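Local atomic coordinates of putative DNA-binding protein (Salmonella choleraesuis, PDB entry 2HX0), a protein that is of unproven function but carries a PCC domain, binds magnesium through three histidines, and may bind DNA. Residues A22-P27 and R115-L120; E30-L35 and M108-T113; F38-Q43 and L85-E90; L44-I49 and I122-A127; P126-S131 and L143-R148. The protein carries 2 engineered substitutions. All coordinates share one frame; numbering follows the deposited sequence.

Contact 1 (A22-P27 and R115-L120); sequences ALRLLP and RTTLEL. Unlike the reference sequence in segment 22-27: Leu23 (reference Phe).
Arg24 reaches over the neighbouring strand and holds Thr117 and Thr116. Its CG stands anti to the backbone N (chi1 -179°), which puts it 3.2 Å from Thr117 OG1; the chain then bends at chi2. Arg24 NE donates to Thr117 OG1 over 2.9 Å, with the oxygen tilted out of the guanidinium plane. Arg24 NH2 donates to Thr116 O at 3.0 Å; that oxygen lies in the guanidinium plane, and the nitrogen is nearly in line with the C=O. Thr117 turns OG1 anti to its backbone N and crosses the arginine at about a right angle, while Leu26 CD2 lies over one guanidinium face.

The other face of this antiparallel ladder is leucine. Leu25 and Leu118 lie side by side and point the same way, CD1 to CD2 at 3.8 Å, and Leu25 CG touches Leu120 CD1. Leu23, which differs from the reference sequence, crosses Leu120 obliquely, with CD2 4.1 Å from Leu120 CB. Helix 31-42 covers this leucine face. Opposite it, Glu119 pairs with Thr84, His91 and Arg132 of the second subunit. The strand pair is two-sided: an apolar face closes the core, and a polar one fixes an arginine and serves the subunit interface.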
# COMPACT_ATOMS: atom_id res chain seq x y z
N ALA A 22 14.19 -6.14 2.74
CA ALA A 22 13.37 -6.16 3.93
C ALA A 22 14.19 -5.62 5.08
O ALA A 22 15.35 -5.99 5.26
CB ALA A 22 12.92 -7.59 4.24
N LEU A 23 13.61 -4.71 5.86
CA LEU A 23 14.35 -4.17 6.99
C LEU A 23 13.44 -3.77 8.12
O LEU A 23 12.24 -3.57 7.93
CB LEU A 23 15.20 -2.98 6.56
CG LEU A 23 14.50 -1.77 5.94
CD1 LEU A 23 15.32 -0.51 6.21
CD2 LEU A 23 14.32 -1.99 4.45
N ARG A 24 14.02 -3.66 9.31
CA ARG A 24 13.26 -3.27 10.48
C ARG A 24 13.98 -2.14 11.19
O ARG A 24 15.16 -2.27 11.51
CB ARG A 24 13.11 -4.45 11.44
CG ARG A 24 12.31 -4.10 12.67
CD ARG A 24 13.01 -4.51 13.94
NE ARG A 24 12.42 -3.85 15.10
CZ ARG A 24 12.88 -3.96 16.34
NH1 ARG A 24 13.94 -4.72 16.60
NH2 ARG A 24 12.28 -3.32 17.33
N LEU A 25 13.28 -1.04 11.43
CA LEU A 25 13.88 0.09 12.12
C LEU A 25 13.65 -0.07 13.62
O LEU A 25 12.68 -0.70 14.05
CB LEU A 25 13.29 1.41 11.63
CG LEU A 25 13.44 1.66 10.12
CD1 LEU A 25 13.00 3.08 9.81
CD2 LEU A 25 14.89 1.45 9.67
N LEU A 26 14.54 0.51 14.41
CA LEU A 26 14.49 0.40 15.86
C LEU A 26 13.86 1.58 16.60
O LEU A 26 13.76 2.68 16.07
CB LEU A 26 15.91 0.21 16.40
CG LEU A 26 16.75 -0.92 15.79
CD1 LEU A 26 18.12 -0.95 16.46
CD2 LEU A 26 16.04 -2.25 15.97
N PRO A 27 13.43 1.35 17.85
CA PRO A 27 12.81 2.40 18.66
C PRO A 27 13.71 3.64 18.73
O PRO A 27 14.93 3.53 18.89
CB PRO A 27 12.64 1.74 20.02
CG PRO A 27 12.36 0.31 19.64
CD PRO A 27 13.39 0.06 18.56
N ARG A 115 8.38 4.07 17.38
CA ARG A 115 7.99 3.81 18.75
C ARG A 115 8.52 2.44 19.17
O ARG A 115 9.42 2.34 20.01
CB ARG A 115 6.47 3.86 18.89
CG ARG A 115 5.97 3.76 20.33
CD ARG A 115 4.65 4.51 20.50
NE ARG A 115 3.59 4.00 19.62
CZ ARG A 115 2.95 2.85 19.81
NH1 ARG A 115 3.24 2.09 20.86
NH2 ARG A 115 2.00 2.47 18.96
N THR A 116 7.99 1.38 18.57
CA THR A 116 8.45 0.03 18.89
C THR A 116 9.13 -0.61 17.69
O THR A 116 10.07 -1.40 17.85
CB THR A 116 7.29 -0.90 19.34
OG1 THR A 116 6.35 -1.05 18.27
CG2 THR A 116 6.59 -0.31 20.55
N THR A 117 8.69 -0.27 16.48
CA THR A 117 9.28 -0.87 15.29
C THR A 117 8.71 -0.26 14.01
O THR A 117 7.67 0.38 14.02
CB THR A 117 8.98 -2.40 15.24
OG1 THR A 117 9.79 -3.03 14.24
CG2 THR A 117 7.51 -2.64 14.88
N LEU A 118 9.42 -0.46 12.91
CA LEU A 118 8.93 -0.04 11.60
C LEU A 118 9.46 -1.10 10.65
O LEU A 118 10.67 -1.21 10.44
CB LEU A 118 9.43 1.34 11.18
CG LEU A 118 8.61 1.81 9.97
CD1 LEU A 118 7.18 2.12 10.42
CD2 LEU A 118 9.24 3.04 9.33
N GLU A 119 8.55 -1.91 10.11
CA GLU A 119 8.91 -2.99 9.20
C GLU A 119 8.68 -2.50 7.79
O GLU A 119 7.60 -2.00 7.47
CB GLU A 119 8.05 -4.22 9.49
CG GLU A 119 8.34 -4.85 10.84
CD GLU A 119 7.34 -5.92 11.23
OE1 GLU A 119 6.86 -6.64 10.33
OE2 GLU A 119 7.04 -6.05 12.44
N LEU A 120 9.69 -2.65 6.94
CA LEU A 120 9.59 -2.18 5.57
C LEU A 120 10.05 -3.16 4.51
O LEU A 120 11.00 -3.91 4.72
CB LEU A 120 10.45 -0.92 5.40
CG LEU A 120 10.12 0.37 6.14
CD1 LEU A 120 11.42 1.07 6.53
CD2 LEU A 120 9.27 1.26 5.25

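Contact 2 (E30-L35 and M108-T113); sequences EVFSQL and MMPGCT
Glu30 OE2 accepts the backbone N-H of Gly111 over 2.9 Å in a nearly straight bond, and this carboxylate organises the polar half of the contact. The donor stands above the carboxylate plane, and Phe32 N reaches the same oxygen from the opposite face. OE1 takes Ser33 N on its syn side, so the side chain caps the first turn of the helix while holding the loop. CG anti to the backbone N (chi1 -169°) followed by a bend at chi2 (-82°) folds the chain back over that turn. A water adds a third link: it donates to Glu30 OE2 and to Met109 O and accepts from Cys112 N. Beside this network Val31 N bonds to Cys112 O at 2.8 Å.

The apolar contacts centre on the Phe32 ring. Pro110 CG sits over one face, offset toward the rim and 3.6 Å from Phe32 CD2, a CH-pi contact. Met108, a selenomethionine, slides past the ring in the opposite direction, with CG in plane at the edge. Its chain bends at chi3, and CE approaches obliquely to 3.3 Å from Phe32 CD1. The same methyl touches Val31 CG1 at 3.8 Å and Leu35 CD1 at 3.9 Å. On the other branch of Val31, CG2 meets Cys112 CB.

No other subunit touches these segments. The loop joining strands 103-108 and 113-124 starts just beyond the magnesium ligand His107, and Glu30, the N-cap residue of helix 31-42, ties the helix start to it by also accepting from the loop amide of Gly111.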
# COMPACT_ATOMS: atom_id res chain seq x y z
N GLU A 30 14.73 7.99 13.60
CA GLU A 30 13.94 8.89 12.78
C GLU A 30 13.84 8.25 11.40
O GLU A 30 14.85 7.85 10.81
CB GLU A 30 14.63 10.26 12.73
CG GLU A 30 13.82 11.39 12.14
CD GLU A 30 13.85 11.39 10.63
OE1 GLU A 30 14.94 11.14 10.07
OE2 GLU A 30 12.80 11.64 10.00
N VAL A 31 12.61 8.13 10.89
CA VAL A 31 12.37 7.47 9.61
C VAL A 31 13.04 8.03 8.36
O VAL A 31 13.67 7.28 7.61
CB VAL A 31 10.85 7.36 9.35
CG1 VAL A 31 10.58 6.54 8.09
CG2 VAL A 31 10.19 6.69 10.55
N PHE A 32 12.91 9.33 8.12
CA PHE A 32 13.53 9.92 6.94
C PHE A 32 15.02 9.63 6.86
O PHE A 32 15.52 9.19 5.82
CB PHE A 32 13.32 11.44 6.94
CG PHE A 32 12.45 11.93 5.82
CD1 PHE A 32 11.08 11.65 5.80
CD2 PHE A 32 12.99 12.70 4.79
CE1 PHE A 32 10.26 12.13 4.77
CE2 PHE A 32 12.18 13.19 3.76
CZ PHE A 32 10.81 12.91 3.75
N SER A 33 15.73 9.88 7.95
CA SER A 33 17.17 9.65 7.98
C SER A 33 17.55 8.19 7.76
O SER A 33 18.53 7.90 7.07
CB SER A 33 17.75 10.15 9.31
OG SER A 33 17.21 9.47 10.42
N GLN A 34 16.78 7.27 8.34
CA GLN A 34 17.06 5.85 8.17
C GLN A 34 16.79 5.39 6.74
O GLN A 34 17.54 4.57 6.20
CB GLN A 34 16.23 5.01 9.15
CG GLN A 34 16.80 4.97 10.55
CD GLN A 34 18.23 4.45 10.59
OE1 GLN A 34 18.54 3.39 10.06
NE2 GLN A 34 19.11 5.21 11.24
N LEU A 35 15.73 5.90 6.14
CA LEU A 35 15.41 5.52 4.77
C LEU A 35 16.51 6.00 3.84
O LEU A 35 16.96 5.27 2.96
CB LEU A 35 14.06 6.11 4.34
CG LEU A 35 12.80 5.45 4.92
CD1 LEU A 35 11.57 6.20 4.43
CD2 LEU A 35 12.74 3.99 4.50
N MSE A 108 4.82 13.15 4.18
CA MSE A 108 5.74 12.86 5.28
C MSE A 108 6.94 13.78 5.27
O MSE A 108 7.55 14.03 4.23
CB MSE A 108 6.20 11.40 5.22
CG MSE A 108 7.04 10.99 6.41
SE MSE A 108 7.31 9.08 6.46
CE MSE A 108 9.06 8.99 5.66
N MSE A 109 7.29 14.29 6.45
CA MSE A 109 8.42 15.19 6.61
C MSE A 109 9.40 14.60 7.62
O MSE A 109 9.08 13.66 8.33
CB MSE A 109 7.95 16.55 7.14
CG MSE A 109 6.96 17.29 6.26
SE MSE A 109 7.74 17.81 4.58
CE MSE A 109 8.98 19.13 5.21
N PRO A 110 10.63 15.15 7.67
CA PRO A 110 11.60 14.62 8.63
C PRO A 110 11.08 14.88 10.05
O PRO A 110 10.50 15.94 10.32
CB PRO A 110 12.86 15.42 8.32
CG PRO A 110 12.73 15.69 6.86
CD PRO A 110 11.28 16.07 6.73
N GLY A 111 11.26 13.92 10.95
CA GLY A 111 10.79 14.10 12.31
C GLY A 111 9.92 12.98 12.84
O GLY A 111 9.50 13.02 14.00
N CYS A 112 9.62 11.99 12.01
CA CYS A 112 8.80 10.86 12.45
C CYS A 112 9.74 9.89 13.16
O CYS A 112 10.72 9.44 12.57
CB CYS A 112 8.15 10.17 11.25
SG CYS A 112 6.98 11.20 10.37
N THR A 113 9.44 9.57 14.41
CA THR A 113 10.30 8.66 15.16
C THR A 113 9.61 7.35 15.50
O THR A 113 8.45 7.32 15.90
CB THR A 113 10.81 9.32 16.46
OG1 THR A 113 9.70 9.65 17.31
CG2 THR A 113 11.59 10.58 16.14
O HOH W 1 10.31 11.22 9.09

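Contact 3 (F38-Q43 and L85-E90); sequences FVQQNQ and LELTGE
Val39 and Leu87 form the close-packed part of this contact, where one flank of the helix rests on the turn between two strands. The two methyls of Val39 divide the work. CG1, anti to the backbone N (chi1 164°), lies against the backbone, 3.5 Å from both Glu86 C and Leu87 N, and 3.9 Å from Leu87 CD2. CG2 faces inward and meets Leu85 CD1 at 3.7 Å. Val39 and Leu85 are buried, and the side-chain contacts here are apolar.

Farther out, glutamines take over and the contact becomes looser. Gln40 bends at chi2 (-64°), which turns CD back; its side chain crosses Leu87 at about a right angle, and Gln40 NE2 lies 3.3 Å from Leu87 CD2. The same nitrogen makes a weak bond to Leu87 O, with an angle of 126° at the hydrogen. Gln43 starts away from the turn but folds back, and its OE1 comes to 3.6 Å from Leu87 CD1. Its NE2 donates to Gln40 O over 2.9 Å, in the carbonyl plane and on a lone pair, which holds the amide across the helix end. Gln43 itself, with positive phi, closes a Schellman motif. Leu87 is therefore lodged between a valine within and two amides on the solvent side.

Behind the turn, Glu86 points away and forms a salt bridge with Arg132. The contact seats the last turns of helix 31-42 on the hairpin of strands 75-86 and 89-97, while Leu85 continues to strand 47-56 through Ala47 and Ile49, and Phe38 packs against strand 15-25.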
# COMPACT_ATOMS: atom_id res chain seq x y z
N PHE A 38 19.58 3.89 4.13
CA PHE A 38 19.43 2.61 3.43
C PHE A 38 19.60 2.82 1.93
O PHE A 38 20.21 1.99 1.24
CB PHE A 38 18.05 2.02 3.72
CG PHE A 38 17.94 0.56 3.37
CD1 PHE A 38 18.45 -0.41 4.23
CD2 PHE A 38 17.35 0.16 2.18
CE1 PHE A 38 18.37 -1.77 3.91
CE2 PHE A 38 17.26 -1.20 1.84
CZ PHE A 38 17.77 -2.17 2.71
N VAL A 39 19.06 3.91 1.42
CA VAL A 39 19.18 4.22 -0.00
C VAL A 39 20.65 4.42 -0.36
O VAL A 39 21.12 3.94 -1.39
CB VAL A 39 18.39 5.48 -0.36
CG1 VAL A 39 18.83 6.02 -1.71
CG2 VAL A 39 16.91 5.15 -0.40
N GLN A 40 21.38 5.14 0.50
CA GLN A 40 22.79 5.39 0.26
C GLN A 40 23.61 4.11 0.37
O GLN A 40 24.48 3.84 -0.45
CB GLN A 40 23.32 6.42 1.26
CG GLN A 40 22.96 7.86 0.91
CD GLN A 40 23.59 8.31 -0.40
OE1 GLN A 40 24.79 8.14 -0.62
NE2 GLN A 40 22.77 8.88 -1.28
N GLN A 41 23.32 3.31 1.39
CA GLN A 41 24.06 2.07 1.58
C GLN A 41 23.96 1.14 0.38
O GLN A 41 24.94 0.48 0.01
CB GLN A 41 23.57 1.32 2.82
CG GLN A 41 24.18 -0.07 2.93
CD GLN A 41 23.88 -0.75 4.24
OE1 GLN A 41 24.25 -1.91 4.44
NE2 GLN A 41 23.21 -0.05 5.15
N ASN A 42 22.78 1.09 -0.23
CA ASN A 42 22.56 0.20 -1.37
C ASN A 42 22.54 0.92 -2.72
O ASN A 42 22.27 0.29 -3.74
CB ASN A 42 21.26 -0.57 -1.17
CG ASN A 42 21.30 -1.45 0.07
OD1 ASN A 42 20.76 -1.10 1.11
ND2 ASN A 42 21.96 -2.58 -0.05
N GLN A 43 22.85 2.21 -2.71
CA GLN A 43 22.88 3.01 -3.92
C GLN A 43 21.63 2.79 -4.77
O GLN A 43 21.71 2.55 -5.97
CB GLN A 43 24.13 2.70 -4.74
CG GLN A 43 25.42 3.15 -4.07
CD GLN A 43 25.53 4.66 -3.98
OE1 GLN A 43 25.66 5.34 -5.00
NE2 GLN A 43 25.46 5.19 -2.77
N LEU A 85 11.50 6.78 -3.71
CA LEU A 85 12.69 7.34 -3.12
C LEU A 85 13.90 6.88 -3.92
O LEU A 85 13.87 5.84 -4.57
CB LEU A 85 12.83 6.94 -1.64
CG LEU A 85 13.03 5.49 -1.21
CD1 LEU A 85 13.29 5.46 0.29
CD2 LEU A 85 11.82 4.65 -1.56
N GLU A 86 14.94 7.71 -3.91
CA GLU A 86 16.15 7.40 -4.64
C GLU A 86 17.33 8.16 -4.04
O GLU A 86 17.16 8.88 -3.06
CB GLU A 86 15.97 7.73 -6.13
CG GLU A 86 15.77 9.21 -6.47
CD GLU A 86 14.36 9.72 -6.25
OE1 GLU A 86 13.42 8.90 -6.15
OE2 GLU A 86 14.19 10.95 -6.20
N LEU A 87 18.51 7.99 -4.62
CA LEU A 87 19.72 8.64 -4.10
C LEU A 87 19.60 10.07 -3.59
O LEU A 87 20.03 10.36 -2.48
CB LEU A 87 20.85 8.56 -5.12
CG LEU A 87 21.65 7.25 -5.18
CD1 LEU A 87 22.89 7.48 -6.03
CD2 LEU A 87 22.06 6.81 -3.78
N THR A 88 19.03 10.97 -4.39
CA THR A 88 18.93 12.36 -3.95
C THR A 88 17.52 12.95 -3.96
O THR A 88 17.35 14.14 -4.19
CB THR A 88 19.83 13.28 -4.80
OG1 THR A 88 19.35 13.32 -6.15
CG2 THR A 88 21.26 12.76 -4.79
N GLY A 89 16.52 12.12 -3.70
CA GLY A 89 15.16 12.63 -3.69
C GLY A 89 14.16 11.59 -3.23
O GLY A 89 14.49 10.42 -3.10
N GLU A 90 12.94 12.04 -2.98
CA GLU A 90 11.87 11.15 -2.54
C GLU A 90 10.54 11.89 -2.52
O GLU A 90 10.50 13.11 -2.64
CB GLU A 90 12.16 10.60 -1.14
CG GLU A 90 12.01 11.61 -0.00
CD GLU A 90 13.12 12.64 0.01
OE1 GLU A 90 14.30 12.23 -0.07
OE2 GLU A 90 12.82 13.85 0.12

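Contact 4 (L44-I49 and I122-A127); sequences LRAAWI and IGELPA. Engineered in segment 44-49: Arg45 (natural residue His).
Over one face of the Trp48 indole lies the CA of Gly123, 3.9 Å from the centroid of the six-membered ring and offset toward the rim, a CH-pi contact. The glycine has no side chain, and a CB there would collide with Trp48 CZ3. CG of Trp48 stands between the backbone N and the carbonyl carbon (chi1 89°), which starts the indole off over the neighbouring strand. CZ3 also meets Leu125 CD2 obliquely at 3.6 Å, the two side chains crossing at about a right angle. The indole NE1 bonds to Ala50 O of the third subunit, and the ring of Phe20 of that subunit meets the indole with the planes about 50° apart.

The second flat group, the Glu124 carboxylate, is gripped at both oxygens by backbone N-H groups: Arg45 N reaches OE2 at 2.9 Å and Ala46 N reaches OE1 at 3.0 Å, each on the syn side. Glu124 CG lies anti to the backbone N, and a bend at chi2 (76°) curls the chain back under the loop. Leu44 covers it obliquely, CD2 lying 3.8 Å from Glu124 CD. Arg45, an engineered residue, leads its own charged end away.

Between these groups the strands pair antiparallel, Trp48 and Gly123 exchanging two backbone bonds. Ala47 CB touches Ile122 CG2 at 4.0 Å on the inner face. The buried carboxylate also forms a salt bridge with Arg148; two amides and this guanidinium would be expected to stabilise its negative charge, while tryptophan and glycine give the other face over to subunit packing.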
# COMPACT_ATOMS: atom_id res chain seq x y z
N LEU A 44 20.47 2.87 -4.13
CA LEU A 44 19.20 2.69 -4.83
C LEU A 44 18.91 3.90 -5.72
O LEU A 44 18.99 5.04 -5.26
CB LEU A 44 18.08 2.48 -3.82
CG LEU A 44 18.29 1.32 -2.84
CD1 LEU A 44 17.06 1.16 -1.95
CD2 LEU A 44 18.58 0.03 -3.60
N ARG A 45 18.57 3.64 -6.98
CA ARG A 45 18.30 4.72 -7.93
C ARG A 45 16.84 4.85 -8.37
O ARG A 45 16.48 5.83 -9.01
CB ARG A 45 19.17 4.55 -9.19
CG ARG A 45 20.67 4.47 -8.94
CD ARG A 45 21.20 5.70 -8.23
NE ARG A 45 21.00 6.93 -8.99
CZ ARG A 45 21.63 7.24 -10.12
NH1 ARG A 45 21.37 8.39 -10.73
NH2 ARG A 45 22.53 6.41 -10.63
N ALA A 46 16.01 3.86 -8.05
CA ALA A 46 14.60 3.90 -8.44
C ALA A 46 13.81 2.98 -7.53
O ALA A 46 13.42 1.88 -7.92
CB ALA A 46 14.45 3.46 -9.89
N ALA A 47 13.55 3.44 -6.31
CA ALA A 47 12.87 2.62 -5.33
C ALA A 47 11.50 3.15 -4.92
O ALA A 47 11.14 4.29 -5.22
CB ALA A 47 13.76 2.46 -4.09
N TRP A 48 10.74 2.30 -4.25
CA TRP A 48 9.42 2.68 -3.76
C TRP A 48 9.11 1.82 -2.55
O TRP A 48 9.72 0.76 -2.36
CB TRP A 48 8.36 2.49 -4.87
CG TRP A 48 7.70 1.13 -4.96
CD1 TRP A 48 6.50 0.76 -4.42
CD2 TRP A 48 8.19 -0.02 -5.67
NE1 TRP A 48 6.20 -0.54 -4.76
CE2 TRP A 48 7.23 -1.04 -5.53
CE3 TRP A 48 9.34 -0.27 -6.42
CZ2 TRP A 48 7.39 -2.31 -6.10
CZ3 TRP A 48 9.51 -1.53 -6.99
CH2 TRP A 48 8.53 -2.53 -6.83
N ILE A 49 8.20 2.28 -1.70
CA ILE A 49 7.84 1.52 -0.52
C ILE A 49 6.79 0.50 -0.94
O ILE A 49 5.67 0.86 -1.29
CB ILE A 49 7.24 2.41 0.58
CG1 ILE A 49 8.16 3.61 0.84
CG2 ILE A 49 7.06 1.59 1.85
CD1 ILE A 49 9.61 3.32 1.33
N ILE A 122 11.15 -2.68 0.71
CA ILE A 122 11.44 -1.66 -0.29
C ILE A 122 11.79 -2.29 -1.63
O ILE A 122 12.61 -3.19 -1.70
CB ILE A 122 12.61 -0.77 0.17
CG1 ILE A 122 12.21 -0.04 1.46
CG2 ILE A 122 12.99 0.21 -0.93
CD1 ILE A 122 12.04 -0.88 2.68
N GLY A 123 11.14 -1.81 -2.69
CA GLY A 123 11.43 -2.33 -4.01
C GLY A 123 12.37 -1.39 -4.75
O GLY A 123 12.30 -0.18 -4.57
N GLU A 124 13.26 -1.96 -5.56
CA GLU A 124 14.21 -1.20 -6.37
C GLU A 124 14.03 -1.69 -7.80
O GLU A 124 13.92 -2.90 -8.04
CB GLU A 124 15.65 -1.44 -5.90
CG GLU A 124 16.73 -1.06 -6.93
CD GLU A 124 16.98 0.44 -7.05
OE1 GLU A 124 16.11 1.24 -6.63
OE2 GLU A 124 18.04 0.83 -7.58
N LEU A 125 14.00 -0.77 -8.76
CA LEU A 125 13.83 -1.12 -10.17
C LEU A 125 15.17 -0.93 -10.87
O LEU A 125 15.49 0.16 -11.34
CB LEU A 125 12.76 -0.21 -10.78
CG LEU A 125 11.42 -0.26 -10.03
CD1 LEU A 125 10.56 0.94 -10.40
CD2 LEU A 125 10.72 -1.57 -10.35
N PRO A 126 15.97 -2.01 -10.97
CA PRO A 126 17.30 -1.96 -11.59
C PRO A 126 17.42 -1.44 -13.02
O PRO A 126 18.50 -0.98 -13.40
CB PRO A 126 17.79 -3.41 -11.47
CG PRO A 126 17.04 -3.94 -10.27
CD PRO A 126 15.66 -3.38 -10.52
N ALA A 127 16.35 -1.50 -13.80
CA ALA A 127 16.42 -1.02 -15.18
C ALA A 127 16.08 0.45 -15.33
O ALA A 127 16.17 1.01 -16.42
CB ALA A 127 15.50 -1.86 -16.07

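Contact 5 (P126-S131 and L143-R148); sequences PALTFS and LHISSR
Strands 128-131 and 143-147 run antiparallel, their axes 4.6 Å apart at closest and their directions 152° apart. Thr129 with Ser146 and Ser131 with His144 are the hydrogen-bonded pairs, each with two backbone bonds, and Phe130 with Ile145 is a non-hydrogen-bonded pair between them. At the open end Arg148 N reaches Ala127 O from above the carbonyl plane at 2.9 Å.

Arg148 then turns back over the first strand. Its chain bends at chi2 (69°) and chi3 (60°), and NE and NH2 grip Leu128 O side-on, at 2.8 and 2.9 Å, with that oxygen in the guanidinium plane. Pro126 O lies over the centre of one face of the group. NE adds a weak bond to Thr129 OG1.

On the face with Phe130, the side chain of Ile145 lies alongside the phenyl and points the same way, CG1 to CE1 at 4.0 Å. Leu143 CD1 comes in off-centre, 3.7 Å from Phe130 CG, and Leu128 CD1 touches Ile145 CG2. The other face is polar: Ser131 OG lies in plane at the edge of the His144 ring, 3.3 Å from CD2. One water donates to Thr129 O and hydrogen-bonds to the hydroxyls of Ser131 and Ser146. At the open end a second water donates to Ala127 O and accepts from Ser147 OG.

Ala22 of the third subunit packs on Leu128 and Phe130, and Glu119 of that subunit packs on Leu143. This is a two-stranded antiparallel beta hairpin, amphipathic across its faces, a small sheet of its own that is bonded through Phe130 N to Arg45 O, just ahead of strand 47-56 of the main sheet.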
# COMPACT_ATOMS: atom_id res chain seq x y z
N PRO A 126 15.97 -2.01 -10.97
CA PRO A 126 17.30 -1.96 -11.59
C PRO A 126 17.42 -1.44 -13.02
O PRO A 126 18.50 -0.98 -13.40
CB PRO A 126 17.79 -3.41 -11.47
CG PRO A 126 17.04 -3.94 -10.27
CD PRO A 126 15.66 -3.38 -10.52
N ALA A 127 16.35 -1.50 -13.80
CA ALA A 127 16.42 -1.02 -15.18
C ALA A 127 16.08 0.45 -15.33
O ALA A 127 16.17 1.01 -16.42
CB ALA A 127 15.50 -1.86 -16.07
N LEU A 128 15.70 1.09 -14.22
CA LEU A 128 15.32 2.50 -14.27
C LEU A 128 16.08 3.38 -13.29
O LEU A 128 16.76 2.89 -12.39
CB LEU A 128 13.82 2.63 -13.97
CG LEU A 128 12.86 1.80 -14.82
CD1 LEU A 128 11.46 1.87 -14.21
CD2 LEU A 128 12.84 2.32 -16.25
N THR A 129 15.95 4.68 -13.48
CA THR A 129 16.57 5.66 -12.59
C THR A 129 15.56 6.77 -12.38
O THR A 129 15.01 7.31 -13.34
CB THR A 129 17.86 6.27 -13.18
OG1 THR A 129 18.87 5.26 -13.28
CG2 THR A 129 18.37 7.39 -12.30
N PHE A 130 15.29 7.09 -11.12
CA PHE A 130 14.37 8.17 -10.78
C PHE A 130 15.17 9.43 -10.51
O PHE A 130 16.28 9.38 -9.96
CB PHE A 130 13.58 7.87 -9.50
CG PHE A 130 12.57 6.76 -9.61
CD1 PHE A 130 12.17 6.26 -10.85
CD2 PHE A 130 12.00 6.23 -8.46
CE1 PHE A 130 11.22 5.25 -10.94
CE2 PHE A 130 11.05 5.21 -8.53
CZ PHE A 130 10.65 4.72 -9.78
N SER A 131 14.61 10.57 -10.90
CA SER A 131 15.24 11.86 -10.64
C SER A 131 14.10 12.85 -10.47
O SER A 131 12.94 12.53 -10.73
CB SER A 131 16.14 12.29 -11.80
OG SER A 131 15.42 12.45 -13.01
N LEU A 143 8.72 13.76 -10.51
CA LEU A 143 9.36 12.50 -10.85
C LEU A 143 9.65 12.33 -12.34
O LEU A 143 8.77 12.49 -13.19
CB LEU A 143 8.50 11.33 -10.37
CG LEU A 143 9.05 9.93 -10.67
CD1 LEU A 143 10.36 9.72 -9.91
CD2 LEU A 143 8.02 8.89 -10.27
N HIS A 144 10.90 12.02 -12.64
CA HIS A 144 11.34 11.79 -14.01
C HIS A 144 11.90 10.37 -14.02
O HIS A 144 12.69 10.00 -13.16
CB HIS A 144 12.44 12.79 -14.40
CG HIS A 144 13.03 12.54 -15.75
ND1 HIS A 144 12.27 12.51 -16.90
CD2 HIS A 144 14.30 12.31 -16.14
CE1 HIS A 144 13.05 12.26 -17.94
NE2 HIS A 144 14.29 12.13 -17.50
N ILE A 145 11.47 9.57 -15.00
CA ILE A 145 11.91 8.19 -15.10
C ILE A 145 12.70 7.95 -16.38
O ILE A 145 12.21 8.22 -17.47
CB ILE A 145 10.70 7.24 -15.11
CG1 ILE A 145 9.79 7.55 -13.92
CG2 ILE A 145 11.17 5.79 -15.04
CD1 ILE A 145 8.84 8.71 -14.14
N SER A 146 13.91 7.43 -16.23
CA SER A 146 14.76 7.14 -17.38
C SER A 146 15.44 5.78 -17.24
O SER A 146 15.40 5.16 -16.17
CB SER A 146 15.82 8.23 -17.54
OG SER A 146 16.62 8.32 -16.37
N SER A 147 16.06 5.31 -18.32
CA SER A 147 16.74 4.02 -18.29
C SER A 147 17.99 4.09 -17.42
O SER A 147 18.68 5.11 -17.39
CB SER A 147 17.13 3.60 -19.71
OG SER A 147 17.93 2.43 -19.69
N ARG A 148 18.28 3.00 -16.72
CA ARG A 148 19.46 2.93 -15.86
C ARG A 148 20.71 2.97 -16.74
O ARG A 148 21.73 3.53 -16.36
CB ARG A 148 19.45 1.63 -15.04
CG ARG A 148 20.69 1.43 -14.16
CD ARG A 148 20.70 2.42 -13.00
NE ARG A 148 19.52 2.26 -12.15
CZ ARG A 148 19.45 1.49 -11.08
NH1 ARG A 148 20.51 0.79 -10.68
NH2 ARG A 148 18.31 1.39 -10.41
O HOH W 2 15.32 0.86 -19.28
O HOH W 3 15.69 9.91 -14.27

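Contacts 1 and 4 are buried and pair strand 113-124 with its two sheet neighbours, 15-25 and 47-56. Contacts 2 and 3, both partly buried, dock the two ends of helix 31-42, the first through a carboxylate cap, the second through valine and leucine with amides on the outer side; Leu118 and Leu120 of contact 1 meet Val31 and Leu35 of contact 2. Contact 5 is partly buried and lies farthest from the chain centre, about 17 Å between centres, yet the Glu124-Arg148 salt bridge and the Arg45 O to Phe130 N bond couple it to contact 4. Subunit contacts also differ: contact 1 faces the second subunit, contacts 4 and 5 the third, contact 2 neither.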